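Local coordinates for putative glycosyltransferase (Mannosyltransferase) involved in glycosylating the PBCV-1 major capsid protein (Paramecium bursaria Chlorella virus 1, PDB 2P6W) that probably transfers a sugar from a nucleotide-sugar donor during glycosylation of the viral major capsid protein, this chain being its manganese-binding N-terminal GT-A-like domain, at residues 12-17 against 79-84; 39-44 against 67-72; 107-112 against 123-128; 175-180 against 190-195. All coordinates share one frame; numbering follows the deposited sequence.

Interaction 1. Residues 12-17 against 79-84; sequences SGHFPK and LDSDVY. With MN (manganese (II) ion), chain B.
Ser12 and Leu79 face each other at the ends of two neighbouring parallel strands, their CA atoms 5.4 Å apart, and beyond them 79-84 folds into a type I turn from Asp80 to Val83. This turn carries the DxD motif of a GT-A glycosyltransferase. Ser12 OG lies anti to its backbone N (chi1 -170°) and donates a 2.6 Å hydrogen bond to Leu79 O, tilted 20° from the carbonyl plane. Ser81 CB rests 3.4 Å from Gly13 O. Gly13, Phe15 and Ser81 all contact UDP in complexes of this protein, so the contact joins two segments that contribute to the nucleotide site. Asp80 OD2 and Asp82 OD2 both bind manganese, at 2.1 to 2.2 Å, with His195 as a third protein ligand. The other oxygen of Asp80, OD1, is held by Trp78 NE1 and by a salt bridge to Arg59. At the edge of the His14 ring, ND1 shares a 2.8 Å hydrogen bond with Ser81 OG, and either atom could be the donor.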
loop_
_atom_site.group_PDB
_atom_site.type_symbol
_atom_site.label_atom_id
_atom_site.label_comp_id
_atom_site.label_asym_id
_atom_site.label_seq_id
_atom_site.Cartn_x
_atom_site.Cartn_y
_atom_site.Cartn_z
ATOM N N SER A 12 -5.516 -1.892 -4.888
ATOM C CA SER A 12 -5.289 -3.029 -4.014
ATOM C C SER A 12 -5.726 -4.258 -4.767
ATOM O O SER A 12 -5.977 -4.196 -5.989
ATOM C CB SER A 12 -6.097 -2.880 -2.719
ATOM O OG SER A 12 -5.726 -3.855 -1.742
ATOM N N GLY A 13 -5.846 -5.370 -4.053
ATOM C CA GLY A 13 -6.344 -6.594 -4.680
ATOM C C GLY A 13 -6.319 -7.714 -3.688
ATOM O O GLY A 13 -5.629 -7.624 -2.668
ATOM N N HIS A 14 -7.084 -8.768 -3.978
ATOM C CA HIS A 14 -7.076 -9.978 -3.157
ATOM C C HIS A 14 -7.702 -11.114 -3.923
ATOM O O HIS A 14 -8.638 -10.911 -4.687
ATOM C CB HIS A 14 -7.835 -9.806 -1.845
ATOM C CG HIS A 14 -7.486 -10.850 -0.831
ATOM N ND1 HIS A 14 -6.424 -10.716 0.040
ATOM C CD2 HIS A 14 -8.019 -12.074 -0.590
ATOM C CE1 HIS A 14 -6.336 -11.798 0.794
ATOM N NE2 HIS A 14 -7.286 -12.642 0.424
ATOM N N PHE A 15 -7.165 -12.303 -3.702
ATOM C CA PHE A 15 -7.784 -13.543 -4.144
ATOM C C PHE A 15 -7.602 -14.571 -3.019
ATOM O O PHE A 15 -6.510 -14.661 -2.453
ATOM C CB PHE A 15 -7.101 -14.052 -5.413
ATOM C CG PHE A 15 -7.712 -15.305 -5.963
ATOM C CD1 PHE A 15 -7.237 -16.554 -5.562
ATOM C CD2 PHE A 15 -8.754 -15.239 -6.872
ATOM C CE1 PHE A 15 -7.805 -17.734 -6.062
ATOM C CE2 PHE A 15 -9.326 -16.416 -7.383
ATOM C CZ PHE A 15 -8.843 -17.656 -6.970
ATOM N N PRO A 16 -8.660 -15.368 -2.702
ATOM C CA PRO A 16 -10.000 -15.480 -3.288
ATOM C C PRO A 16 -11.067 -14.583 -2.654
ATOM O O PRO A 16 -10.825 -13.939 -1.606
ATOM C CB PRO A 16 -10.355 -16.946 -3.019
ATOM C CG PRO A 16 -9.737 -17.191 -1.639
ATOM C CD PRO A 16 -8.478 -16.334 -1.600
ATOM N N LYS A 17 -12.256 -14.562 -3.266
ATOM C CA LYS A 17 -13.321 -13.689 -2.782
ATOM C C LYS A 17 -13.911 -14.187 -1.467
ATOM O O LYS A 17 -14.644 -13.447 -0.803
ATOM C CB LYS A 17 -14.416 -13.508 -3.832
ATOM C CG LYS A 17 -15.193 -14.778 -4.152
ATOM C CD LYS A 17 -16.221 -14.517 -5.249
ATOM C CE LYS A 17 -16.825 -15.822 -5.777
ATOM N NZ LYS A 17 -17.325 -16.695 -4.697
ATOM N N LEU A 79 -2.477 -0.074 -1.288
ATOM C CA LEU A 79 -2.821 -0.535 0.064
ATOM C C LEU A 79 -2.930 -2.049 0.074
ATOM O O LEU A 79 -3.660 -2.629 -0.757
ATOM C CB LEU A 79 -4.187 0.020 0.492
ATOM C CG LEU A 79 -4.353 1.533 0.505
ATOM C CD1 LEU A 79 -5.770 1.876 0.957
ATOM C CD2 LEU A 79 -3.308 2.256 1.350
ATOM N N ASP A 80 -2.232 -2.703 1.008
ATOM C CA ASP A 80 -2.412 -4.155 1.213
ATOM C C ASP A 80 -3.889 -4.428 1.465
ATOM O O ASP A 80 -4.602 -3.566 1.992
ATOM C CB ASP A 80 -1.660 -4.645 2.455
ATOM C CG ASP A 80 -0.167 -4.805 2.234
ATOM O OD1 ASP A 80 0.322 -4.530 1.116
ATOM O OD2 ASP A 80 0.515 -5.211 3.203
ATOM N N SER A 81 -4.354 -5.625 1.134
ATOM C CA SER A 81 -5.739 -5.980 1.447
ATOM C C SER A 81 -5.994 -6.120 2.953
ATOM O O SER A 81 -7.152 -6.250 3.381
ATOM C CB SER A 81 -6.154 -7.267 0.717
ATOM O OG SER A 81 -5.247 -8.319 1.020
ATOM N N ASP A 82 -4.930 -6.056 3.752
ATOM C CA ASP A 82 -5.071 -6.072 5.206
ATOM C C ASP A 82 -4.980 -4.635 5.791
ATOM O O ASP A 82 -4.794 -4.443 6.992
ATOM C CB ASP A 82 -4.060 -7.022 5.822
ATOM C CG ASP A 82 -2.691 -6.929 5.168
ATOM O OD1 ASP A 82 -2.397 -7.746 4.258
ATOM O OD2 ASP A 82 -1.907 -6.046 5.551
ATOM N N VAL A 83 -5.156 -3.637 4.927
ATOM C CA VAL A 83 -5.216 -2.239 5.367
ATOM C C VAL A 83 -6.651 -1.735 5.178
ATOM O O VAL A 83 -7.294 -2.057 4.183
ATOM C CB VAL A 83 -4.230 -1.346 4.553
ATOM C CG1 VAL A 83 -4.468 0.116 4.863
ATOM C CG2 VAL A 83 -2.774 -1.716 4.862
ATOM N N TYR A 84 -7.173 -0.958 6.125
ATOM C CA TYR A 84 -8.496 -0.374 5.890
ATOM C C TYR A 84 -8.528 1.101 6.248
ATOM O O TYR A 84 -7.583 1.636 6.812
ATOM C CB TYR A 84 -9.579 -1.134 6.648
ATOM C CG TYR A 84 -9.448 -1.071 8.151
ATOM C CD1 TYR A 84 -10.133 -0.111 8.896
ATOM C CD2 TYR A 84 -8.666 -2.002 8.835
ATOM C CE1 TYR A 84 -10.016 -0.062 10.274
ATOM C CE2 TYR A 84 -8.543 -1.970 10.225
ATOM C CZ TYR A 84 -9.223 -0.989 10.943
ATOM O OH TYR A 84 -9.114 -0.957 12.314
HETATM MN MN MN B . 0.125 -6.038 5.151
#

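Interaction 2. Residues 39-44 against 67-72; sequences NFYYEE and AEKFPS
Asn39 lies flat on the ring of Phe70, the amide and ring planes only 6° apart and the two side chains running past each other in opposite directions. Its CB sits over the middle of the ring in a CH-pi contact, 3.5 Å from the Phe70 ring centroid and 7° off the ring normal. With chi1 at -53°, Asn39 CG stands anti to its carbonyl carbon, which puts CG over the CD1 side of the ring, 3.4 Å from Phe70 CD1. Phe70 CE2 also approaches the backbone, 3.6 Å from Phe40 O, while Tyr41 CB meets the ring at its edge, 4.1 Å from Phe70 CE2. On the opposite face Lys69 CG lies 3.4 Å above the Phe70 ring plane, toward the rim, and Lys69 CB comes within 4.1 Å of Tyr41 CD1.

Further out, the Tyr41 ring is fixed at its tip: its OH donates a 2.6 Å hydrogen bond to Glu43 OE1, which also accepts from Gln65 NE2. Asn39 OD1 has a weak hydrogen bond to Thr9 OG1. Phe70 is the first residue to leave helical geometry after helix 59-69, so this surface contact packs the end of that helix against strand 39-43, an outermost strand of the six-stranded sheet. The CB of Phe40 leaves the backbone away from 67-72, and its side chain packs on helix 20-36.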
loop_
_atom_site.group_PDB
_atom_site.type_symbol
_atom_site.label_atom_id
_atom_site.label_comp_id
_atom_site.label_asym_id
_atom_site.label_seq_id
_atom_site.Cartn_x
_atom_site.Cartn_y
_atom_site.Cartn_z
ATOM N N ASN A 39 -9.872 7.622 -7.735
ATOM C CA ASN A 39 -10.141 6.413 -8.515
ATOM C C ASN A 39 -9.805 5.224 -7.636
ATOM O O ASN A 39 -8.983 5.345 -6.732
ATOM C CB ASN A 39 -9.269 6.342 -9.773
ATOM C CG ASN A 39 -9.365 7.587 -10.635
ATOM O OD1 ASN A 39 -8.339 8.213 -10.983
ATOM N ND2 ASN A 39 -10.587 7.975 -10.970
ATOM N N PHE A 40 -10.448 4.091 -7.895
ATOM C CA PHE A 40 -10.204 2.872 -7.149
ATOM C C PHE A 40 -10.026 1.725 -8.143
ATOM O O PHE A 40 -10.907 1.498 -8.979
ATOM C CB PHE A 40 -11.380 2.595 -6.206
ATOM C CG PHE A 40 -11.236 1.341 -5.417
ATOM C CD1 PHE A 40 -10.130 1.136 -4.601
ATOM C CD2 PHE A 40 -12.213 0.350 -5.492
ATOM C CE1 PHE A 40 -9.991 -0.053 -3.858
ATOM C CE2 PHE A 40 -12.089 -0.837 -4.753
ATOM C CZ PHE A 40 -10.987 -1.027 -3.930
ATOM N N TYR A 41 -8.868 1.059 -8.076
ATOM C CA TYR A 41 -8.586 -0.124 -8.888
ATOM C C TYR A 41 -8.389 -1.309 -7.970
ATOM O O TYR A 41 -7.582 -1.244 -7.040
ATOM C CB TYR A 41 -7.327 0.019 -9.786
ATOM C CG TYR A 41 -7.178 -1.215 -10.629
ATOM C CD1 TYR A 41 -7.866 -1.344 -11.830
ATOM C CD2 TYR A 41 -6.438 -2.305 -10.173
ATOM C CE1 TYR A 41 -7.794 -2.508 -12.576
ATOM C CE2 TYR A 41 -6.345 -3.473 -10.915
ATOM C CZ TYR A 41 -7.047 -3.573 -12.114
ATOM O OH TYR A 41 -7.004 -4.727 -12.870
ATOM N N TYR A 42 -9.109 -2.404 -8.235
ATOM C CA TYR A 42 -8.987 -3.603 -7.390
ATOM C C TYR A 42 -8.756 -4.855 -8.221
ATOM O O TYR A 42 -9.577 -5.181 -9.090
ATOM C CB TYR A 42 -10.259 -3.770 -6.563
ATOM C CG TYR A 42 -10.125 -4.710 -5.405
ATOM C CD1 TYR A 42 -9.485 -4.307 -4.226
ATOM C CD2 TYR A 42 -10.644 -6.009 -5.465
ATOM C CE1 TYR A 42 -9.364 -5.203 -3.136
ATOM C CE2 TYR A 42 -10.541 -6.879 -4.395
ATOM C CZ TYR A 42 -9.904 -6.478 -3.234
ATOM O OH TYR A 42 -9.805 -7.341 -2.158
ATOM N N GLU A 43 -7.646 -5.553 -7.975
ATOM C CA GLU A 43 -7.319 -6.749 -8.737
ATOM C C GLU A 43 -7.939 -7.984 -8.089
ATOM O O GLU A 43 -7.580 -8.358 -6.970
ATOM C CB GLU A 43 -5.809 -6.899 -8.854
ATOM C CG GLU A 43 -5.362 -8.055 -9.773
ATOM C CD GLU A 43 -5.654 -7.768 -11.253
ATOM O OE1 GLU A 43 -5.564 -6.585 -11.665
ATOM O OE2 GLU A 43 -5.972 -8.727 -11.992
ATOM N N GLU A 44 -8.868 -8.609 -8.801
ATOM C CA GLU A 44 -9.574 -9.781 -8.272
ATOM C C GLU A 44 -9.069 -11.089 -8.881
ATOM O O GLU A 44 -9.534 -12.162 -8.496
ATOM C CB GLU A 44 -11.078 -9.667 -8.533
ATOM C CG GLU A 44 -11.808 -8.584 -7.764
ATOM C CD GLU A 44 -13.248 -8.418 -8.240
ATOM O OE1 GLU A 44 -13.941 -9.446 -8.432
ATOM O OE2 GLU A 44 -13.693 -7.265 -8.421
ATOM N N ALA A 67 -2.775 2.014 -13.806
ATOM C CA ALA A 67 -2.360 3.067 -14.732
ATOM C C ALA A 67 -3.097 2.967 -16.059
ATOM O O ALA A 67 -3.460 3.990 -16.648
ATOM C CB ALA A 67 -0.852 3.010 -14.968
ATOM N N GLU A 68 -3.301 1.744 -16.553
ATOM C CA GLU A 68 -4.057 1.585 -17.795
ATOM C C GLU A 68 -5.511 2.035 -17.637
ATOM O O GLU A 68 -6.078 2.703 -18.513
ATOM C CB GLU A 68 -4.001 0.143 -18.269
ATOM C CG GLU A 68 -4.716 -0.059 -19.607
ATOM C CD GLU A 68 -4.478 -1.420 -20.206
ATOM O OE1 GLU A 68 -3.684 -2.186 -19.633
ATOM O OE2 GLU A 68 -5.101 -1.729 -21.252
ATOM N N LYS A 69 -6.105 1.683 -16.504
ATOM C CA LYS A 69 -7.514 1.991 -16.266
ATOM C C LYS A 69 -7.691 3.479 -16.034
ATOM O O LYS A 69 -8.690 4.072 -16.488
ATOM C CB LYS A 69 -8.033 1.174 -15.078
ATOM C CG LYS A 69 -9.502 1.367 -14.718
ATOM C CD LYS A 69 -10.445 0.912 -15.804
ATOM C CE LYS A 69 -11.888 1.289 -15.461
ATOM N NZ LYS A 69 -12.368 0.681 -14.176
ATOM N N PHE A 70 -6.719 4.073 -15.339
ATOM C CA PHE A 70 -6.806 5.481 -14.926
ATOM C C PHE A 70 -5.577 6.266 -15.403
ATOM O O PHE A 70 -4.727 6.669 -14.608
ATOM C CB PHE A 70 -7.017 5.596 -13.404
ATOM C CG PHE A 70 -8.256 4.892 -12.915
ATOM C CD1 PHE A 70 -9.520 5.408 -13.196
ATOM C CD2 PHE A 70 -8.167 3.694 -12.213
ATOM C CE1 PHE A 70 -10.680 4.743 -12.776
ATOM C CE2 PHE A 70 -9.329 3.029 -11.772
ATOM C CZ PHE A 70 -10.587 3.569 -12.053
ATOM N N PRO A 71 -5.498 6.516 -16.716
ATOM C CA PRO A 71 -4.304 7.171 -17.257
ATOM C C PRO A 71 -4.032 8.605 -16.760
ATOM O O PRO A 71 -2.890 9.065 -16.869
ATOM C CB PRO A 71 -4.542 7.138 -18.773
ATOM C CG PRO A 71 -6.007 7.035 -18.925
ATOM C CD PRO A 71 -6.482 6.209 -17.771
ATOM N N SER A 72 -5.035 9.291 -16.213
ATOM C CA SER A 72 -4.840 10.667 -15.734
ATOM C C SER A 72 -4.256 10.740 -14.315
ATOM O O SER A 72 -4.044 11.833 -13.777
ATOM C CB SER A 72 -6.150 11.456 -15.817
ATOM O OG SER A 72 -6.553 11.565 -17.172
#

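Interaction 3. Residues 107-112 against 123-128; sequences YHTFHE and GVKFVH
Tyr107 and Val127 lie side by side as an antiparallel non-hydrogen-bonded pair, next to the hydrogen-bonded pair His108 and Phe126. Tyr107 CG stands anti to its carbonyl carbon (chi1 -78°). From the backbone outward, Tyr107 CB is 4.0 Å from Phe126 O, CG and CD1 face the same oxygen, CD1 at 3.8 Å, CE1 reaches Val127 CG2 at 3.8 Å and CZ approaches Val127 CG1. The ring edge meets Lys125 CD, and its OH is hydrogen-bonded to Glu135, which with Glu153 also forms salt bridges to Lys125 NZ. These strands, 169° apart in direction, lie in the mixed central sheet of the GT-A-like domain. Backbone hydrogen bonds join His108 N to Phe126 O and Phe126 N to His108 O, both 3.1 Å. On the face these two share, His108 CB packs against Phe126 CB. Phe110 CZ meets Phe126 CE2 edge to edge at 3.8 Å. Toward Gly123 a water accepts from Phe110 N and donates to Val124 O, which lies 3.4 Å from Phe110 CD2 in the ring plane.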
loop_
_atom_site.group_PDB
_atom_site.type_symbol
_atom_site.label_atom_id
_atom_site.label_comp_id
_atom_site.label_asym_id
_atom_site.label_seq_id
_atom_site.Cartn_x
_atom_site.Cartn_y
_atom_site.Cartn_z
ATOM N N TYR A 107 8.337 8.742 -4.478
ATOM C CA TYR A 107 7.775 7.783 -3.516
ATOM C C TYR A 107 7.588 8.404 -2.153
ATOM O O TYR A 107 8.493 9.059 -1.663
ATOM C CB TYR A 107 8.754 6.617 -3.324
ATOM C CG TYR A 107 8.749 5.582 -4.425
ATOM C CD1 TYR A 107 7.924 4.454 -4.348
ATOM C CD2 TYR A 107 9.577 5.718 -5.534
ATOM C CE1 TYR A 107 7.904 3.502 -5.368
ATOM C CE2 TYR A 107 9.571 4.780 -6.543
ATOM C CZ TYR A 107 8.726 3.681 -6.460
ATOM O OH TYR A 107 8.730 2.745 -7.479
ATOM N N HIS A 108 6.422 8.188 -1.545
ATOM C CA HIS A 108 6.241 8.424 -0.122
ATOM C C HIS A 108 6.061 7.072 0.555
ATOM O O HIS A 108 5.200 6.281 0.144
ATOM C CB HIS A 108 5.007 9.293 0.126
ATOM C CG HIS A 108 5.202 10.714 -0.279
ATOM N ND1 HIS A 108 4.848 11.191 -1.519
ATOM C CD2 HIS A 108 5.766 11.749 0.378
ATOM C CE1 HIS A 108 5.182 12.465 -1.610
ATOM N NE2 HIS A 108 5.722 12.833 -0.463
ATOM N N THR A 109 6.914 6.788 1.544
ATOM C CA THR A 109 6.892 5.524 2.272
ATOM C C THR A 109 6.883 5.794 3.772
ATOM O O THR A 109 6.951 6.957 4.205
ATOM C CB THR A 109 8.117 4.636 1.882
ATOM O OG1 THR A 109 9.324 5.368 2.161
ATOM C CG2 THR A 109 8.042 4.282 0.404
ATOM N N PHE A 110 6.784 4.731 4.560
ATOM C CA PHE A 110 6.581 4.836 6.013
ATOM C C PHE A 110 7.459 3.866 6.758
ATOM O O PHE A 110 7.607 2.719 6.344
ATOM C CB PHE A 110 5.092 4.623 6.359
ATOM C CG PHE A 110 4.218 5.501 5.554
ATOM C CD1 PHE A 110 3.996 6.813 5.957
ATOM C CD2 PHE A 110 3.711 5.069 4.332
ATOM C CE1 PHE A 110 3.253 7.684 5.167
ATOM C CE2 PHE A 110 2.968 5.915 3.539
ATOM C CZ PHE A 110 2.737 7.238 3.948
ATOM N N HIS A 111 8.057 4.343 7.850
ATOM C CA HIS A 111 8.827 3.448 8.688
ATOM C C HIS A 111 7.916 2.657 9.616
ATOM O O HIS A 111 6.698 2.879 9.647
ATOM C CB HIS A 111 9.934 4.195 9.453
ATOM C CG HIS A 111 9.445 5.060 10.573
ATOM N ND1 HIS A 111 9.045 4.542 11.785
ATOM C CD2 HIS A 111 9.359 6.410 10.692
ATOM C CE1 HIS A 111 8.694 5.529 12.589
ATOM N NE2 HIS A 111 8.892 6.674 11.954
ATOM N N GLU A 112 8.511 1.701 10.333
ATOM C CA GLU A 112 7.754 0.870 11.296
ATOM C C GLU A 112 8.539 0.750 12.601
ATOM O O GLU A 112 8.475 -0.266 13.285
ATOM C CB GLU A 112 7.411 -0.509 10.713
ATOM C CG GLU A 112 8.598 -1.301 10.111
ATOM C CD GLU A 112 8.232 -2.721 9.707
ATOM O OE1 GLU A 112 7.035 -2.994 9.468
ATOM O OE2 GLU A 112 9.154 -3.559 9.623
ATOM N N GLY A 123 3.251 -1.749 3.006
ATOM C CA GLY A 123 1.823 -2.089 3.026
ATOM C C GLY A 123 0.970 -0.897 2.600
ATOM O O GLY A 123 -0.181 -1.054 2.177
ATOM N N VAL A 124 1.544 0.299 2.737
ATOM C CA VAL A 124 0.979 1.561 2.223
ATOM C C VAL A 124 2.127 2.269 1.505
ATOM O O VAL A 124 3.173 2.498 2.115
ATOM C CB VAL A 124 0.480 2.479 3.365
ATOM C CG1 VAL A 124 -0.091 3.758 2.785
ATOM C CG2 VAL A 124 -0.609 1.757 4.187
ATOM N N LYS A 125 1.937 2.590 0.223
ATOM C CA LYS A 125 3.042 3.101 -0.599
ATOM C C LYS A 125 2.477 4.008 -1.678
ATOM O O LYS A 125 1.628 3.581 -2.475
ATOM C CB LYS A 125 3.800 1.933 -1.260
ATOM C CG LYS A 125 4.941 2.345 -2.174
ATOM C CD LYS A 125 5.641 1.129 -2.814
ATOM C CE LYS A 125 4.770 0.446 -3.875
ATOM N NZ LYS A 125 5.623 -0.491 -4.740
ATOM N N PHE A 126 2.938 5.261 -1.686
ATOM C CA PHE A 126 2.565 6.247 -2.699
ATOM C C PHE A 126 3.607 6.241 -3.790
ATOM O O PHE A 126 4.795 6.367 -3.507
ATOM C CB PHE A 126 2.559 7.662 -2.107
ATOM C CG PHE A 126 1.418 7.947 -1.168
ATOM C CD1 PHE A 126 0.309 8.650 -1.612
ATOM C CD2 PHE A 126 1.481 7.571 0.182
ATOM C CE1 PHE A 126 -0.754 8.957 -0.739
ATOM C CE2 PHE A 126 0.413 7.875 1.061
ATOM C CZ PHE A 126 -0.687 8.575 0.594
ATOM N N VAL A 127 3.146 6.126 -5.034
ATOM C CA VAL A 127 4.019 6.069 -6.206
ATOM C C VAL A 127 3.551 7.110 -7.226
ATOM O O VAL A 127 2.418 7.037 -7.708
ATOM C CB VAL A 127 3.929 4.678 -6.895
ATOM C CG1 VAL A 127 4.962 4.577 -8.018
ATOM C CG2 VAL A 127 4.132 3.557 -5.892
ATOM N N HIS A 128 4.422 8.059 -7.577
ATOM C CA HIS A 128 4.080 9.090 -8.547
ATOM C C HIS A 128 3.991 8.457 -9.930
ATOM O O HIS A 128 4.697 7.476 -10.213
ATOM C CB HIS A 128 5.166 10.157 -8.572
ATOM C CG HIS A 128 4.782 11.386 -9.332
ATOM N ND1 HIS A 128 5.088 11.558 -10.666
ATOM C CD2 HIS A 128 4.115 12.501 -8.955
ATOM C CE1 HIS A 128 4.623 12.721 -11.078
ATOM N NE2 HIS A 128 4.029 13.318 -10.060
HETATM O O HOH W 1 5.842 2.559 2.678
#

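Interaction 4. Residues 175-180 against 190-195; sequences YTLNCI and DALFVH. With MN (manganese (II) ion), chain B.
His195 and Asn178 lie side by side and point the same way, where the short parallel strands 179-180 and 193-195 pair. Each has CG anti to its backbone N (chi1 -179° for His195, -168° for Asn178), which sets the two CG atoms out in the same direction. His195 ND1 donates to Asn178 OD1 at 2.7 Å, on a lone pair in the amide plane, and NE2 binds manganese at 2.3 Å. Asn178 thus helps fix the rotation of the ring from the second shell, its own ND2 being held by Asn121 OD1. At the other end Thr176 O takes two N-H groups, from Leu192 N at 2.8 Å and Phe193 N at 3.0 Å. Leu177 CD2 packs against both Leu192 CD2 and Phe193 CD2, while buried Leu177 O, which has no hydrogen-bonding partner, lies 3.3 Å from Phe193 CB. Strand 193-195 is the middle of a three-stranded sheet, flanked by 179-180 and antiparallel 83-85, and Phe193 packs on strand 75-79 of the larger sheet.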
loop_
_atom_site.group_PDB
_atom_site.type_symbol
_atom_site.label_atom_id
_atom_site.label_comp_id
_atom_site.label_asym_id
_atom_site.label_seq_id
_atom_site.Cartn_x
_atom_site.Cartn_y
_atom_site.Cartn_z
ATOM N N TYR A 175 2.190 6.913 11.780
ATOM C CA TYR A 175 1.118 6.902 12.790
ATOM C C TYR A 175 -0.279 7.100 12.238
ATOM O O TYR A 175 -1.232 6.573 12.810
ATOM C CB TYR A 175 1.387 7.897 13.925
ATOM C CG TYR A 175 2.784 7.779 14.458
ATOM C CD1 TYR A 175 3.313 6.532 14.831
ATOM C CD2 TYR A 175 3.613 8.902 14.537
ATOM C CE1 TYR A 175 4.627 6.424 15.301
ATOM C CE2 TYR A 175 4.915 8.803 15.008
ATOM C CZ TYR A 175 5.416 7.561 15.391
ATOM O OH TYR A 175 6.722 7.451 15.845
ATOM N N THR A 176 -0.389 7.841 11.139
ATOM C CA THR A 176 -1.695 8.060 10.523
ATOM C C THR A 176 -1.880 7.314 9.205
ATOM O O THR A 176 -3.022 6.972 8.865
ATOM C CB THR A 176 -1.984 9.543 10.265
ATOM O OG1 THR A 176 -0.970 10.081 9.412
ATOM C CG2 THR A 176 -2.031 10.325 11.590
ATOM N N LEU A 177 -0.791 7.088 8.460
ATOM C CA LEU A 177 -0.919 6.528 7.106
ATOM C C LEU A 177 -0.497 5.058 6.923
ATOM O O LEU A 177 -0.768 4.461 5.885
ATOM C CB LEU A 177 -0.233 7.418 6.065
ATOM C CG LEU A 177 -0.918 8.790 5.919
ATOM C CD1 LEU A 177 -0.018 9.762 5.200
ATOM C CD2 LEU A 177 -2.279 8.702 5.195
ATOM N N ASN A 178 0.173 4.489 7.915
ATOM C CA ASN A 178 0.463 3.051 7.878
ATOM C C ASN A 178 0.461 2.584 9.324
ATOM O O ASN A 178 1.478 2.158 9.872
ATOM C CB ASN A 178 1.789 2.770 7.170
ATOM C CG ASN A 178 1.989 1.290 6.858
ATOM O OD1 ASN A 178 1.244 0.421 7.335
ATOM N ND2 ASN A 178 2.999 0.989 6.028
ATOM N N CYS A 179 -0.708 2.727 9.949
ATOM C CA CYS A 179 -0.805 2.552 11.387
ATOM C C CYS A 179 -0.997 1.085 11.743
ATOM O O CYS A 179 -2.125 0.577 11.840
ATOM C CB CYS A 179 -1.923 3.435 11.953
ATOM S SG CYS A 179 -1.893 3.404 13.754
ATOM N N ILE A 180 0.135 0.397 11.901
ATOM C CA ILE A 180 0.155 -1.019 12.257
ATOM C C ILE A 180 -0.546 -1.232 13.601
ATOM O O ILE A 180 -0.198 -0.600 14.606
ATOM C CB ILE A 180 1.610 -1.549 12.274
ATOM C CG1 ILE A 180 2.202 -1.517 10.852
ATOM C CG2 ILE A 180 1.669 -2.958 12.858
ATOM C CD1 ILE A 180 3.693 -1.810 10.787
ATOM N N ASP A 190 -6.929 7.627 15.654
ATOM C CA ASP A 190 -6.755 8.870 14.907
ATOM C C ASP A 190 -6.147 8.651 13.531
ATOM O O ASP A 190 -5.872 9.616 12.815
ATOM C CB ASP A 190 -5.889 9.850 15.705
ATOM C CG ASP A 190 -6.617 10.425 16.912
ATOM O OD1 ASP A 190 -7.869 10.531 16.882
ATOM O OD2 ASP A 190 -5.923 10.768 17.888
ATOM N N ALA A 191 -5.930 7.385 13.163
ATOM C CA ALA A 191 -5.286 7.084 11.884
ATOM C C ALA A 191 -6.245 7.295 10.715
ATOM O O ALA A 191 -7.456 7.358 10.909
ATOM C CB ALA A 191 -4.771 5.641 11.886
ATOM N N LEU A 192 -5.697 7.403 9.508
ATOM C CA LEU A 192 -6.500 7.280 8.304
ATOM C C LEU A 192 -6.443 5.821 7.847
ATOM O O LEU A 192 -7.485 5.183 7.702
ATOM C CB LEU A 192 -5.981 8.184 7.190
ATOM C CG LEU A 192 -6.731 8.036 5.857
ATOM C CD1 LEU A 192 -8.235 8.362 6.015
ATOM C CD2 LEU A 192 -6.044 8.954 4.803
ATOM N N PHE A 193 -5.226 5.313 7.610
ATOM C CA PHE A 193 -5.033 3.915 7.170
ATOM C C PHE A 193 -4.523 3.032 8.308
ATOM O O PHE A 193 -3.461 3.281 8.874
ATOM C CB PHE A 193 -4.058 3.856 5.979
ATOM C CG PHE A 193 -4.552 4.602 4.768
ATOM C CD1 PHE A 193 -5.851 4.409 4.308
ATOM C CD2 PHE A 193 -3.727 5.503 4.094
ATOM C CE1 PHE A 193 -6.334 5.092 3.184
ATOM C CE2 PHE A 193 -4.190 6.177 2.985
ATOM C CZ PHE A 193 -5.504 5.978 2.530
ATOM N N VAL A 194 -5.310 2.008 8.639
ATOM C CA VAL A 194 -4.995 1.115 9.735
ATOM C C VAL A 194 -4.517 -0.212 9.133
ATOM O O VAL A 194 -5.174 -0.780 8.264
ATOM C CB VAL A 194 -6.224 0.885 10.637
ATOM C CG1 VAL A 194 -5.886 -0.099 11.754
ATOM C CG2 VAL A 194 -6.723 2.213 11.220
ATOM N N HIS A 195 -3.380 -0.720 9.589
ATOM C CA HIS A 195 -2.747 -1.832 8.899
ATOM C C HIS A 195 -2.700 -3.077 9.803
ATOM O O HIS A 195 -2.030 -3.079 10.821
ATOM C CB HIS A 195 -1.352 -1.402 8.434
ATOM C CG HIS A 195 -0.596 -2.449 7.676
ATOM N ND1 HIS A 195 0.703 -2.254 7.241
ATOM C CD2 HIS A 195 -0.950 -3.693 7.260
ATOM C CE1 HIS A 195 1.112 -3.334 6.592
ATOM N NE2 HIS A 195 0.132 -4.225 6.596
HETATM MN MN MN B . 0.125 -6.038 5.151
#

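In the fold
Interactions 1 and 4 meet at the manganese: Asp80 and Asp82 come from 79-84, His195 from 190-195, and Asp82 OD2 lies 2.9 Å from His195 NE2 as fellow ligands. The small sheet joins them again through Tyr84 N and Val194 O, 2.9 Å apart. Interaction 2 adjoins interaction 1 in the large sheet, where Ser12 O lies 2.9 Å from Glu43 N, but it sits on the far side of the chain's centre from interaction 4, their centres about 23 Å apart. Interaction 3 touches both metal-site contacts: Asp80 N is 2.9 Å from Gly123 O, and Phe110 CE1 is 3.6 Å from Leu177 CB. The side chain of Val124 remains about 8 Å from the metal.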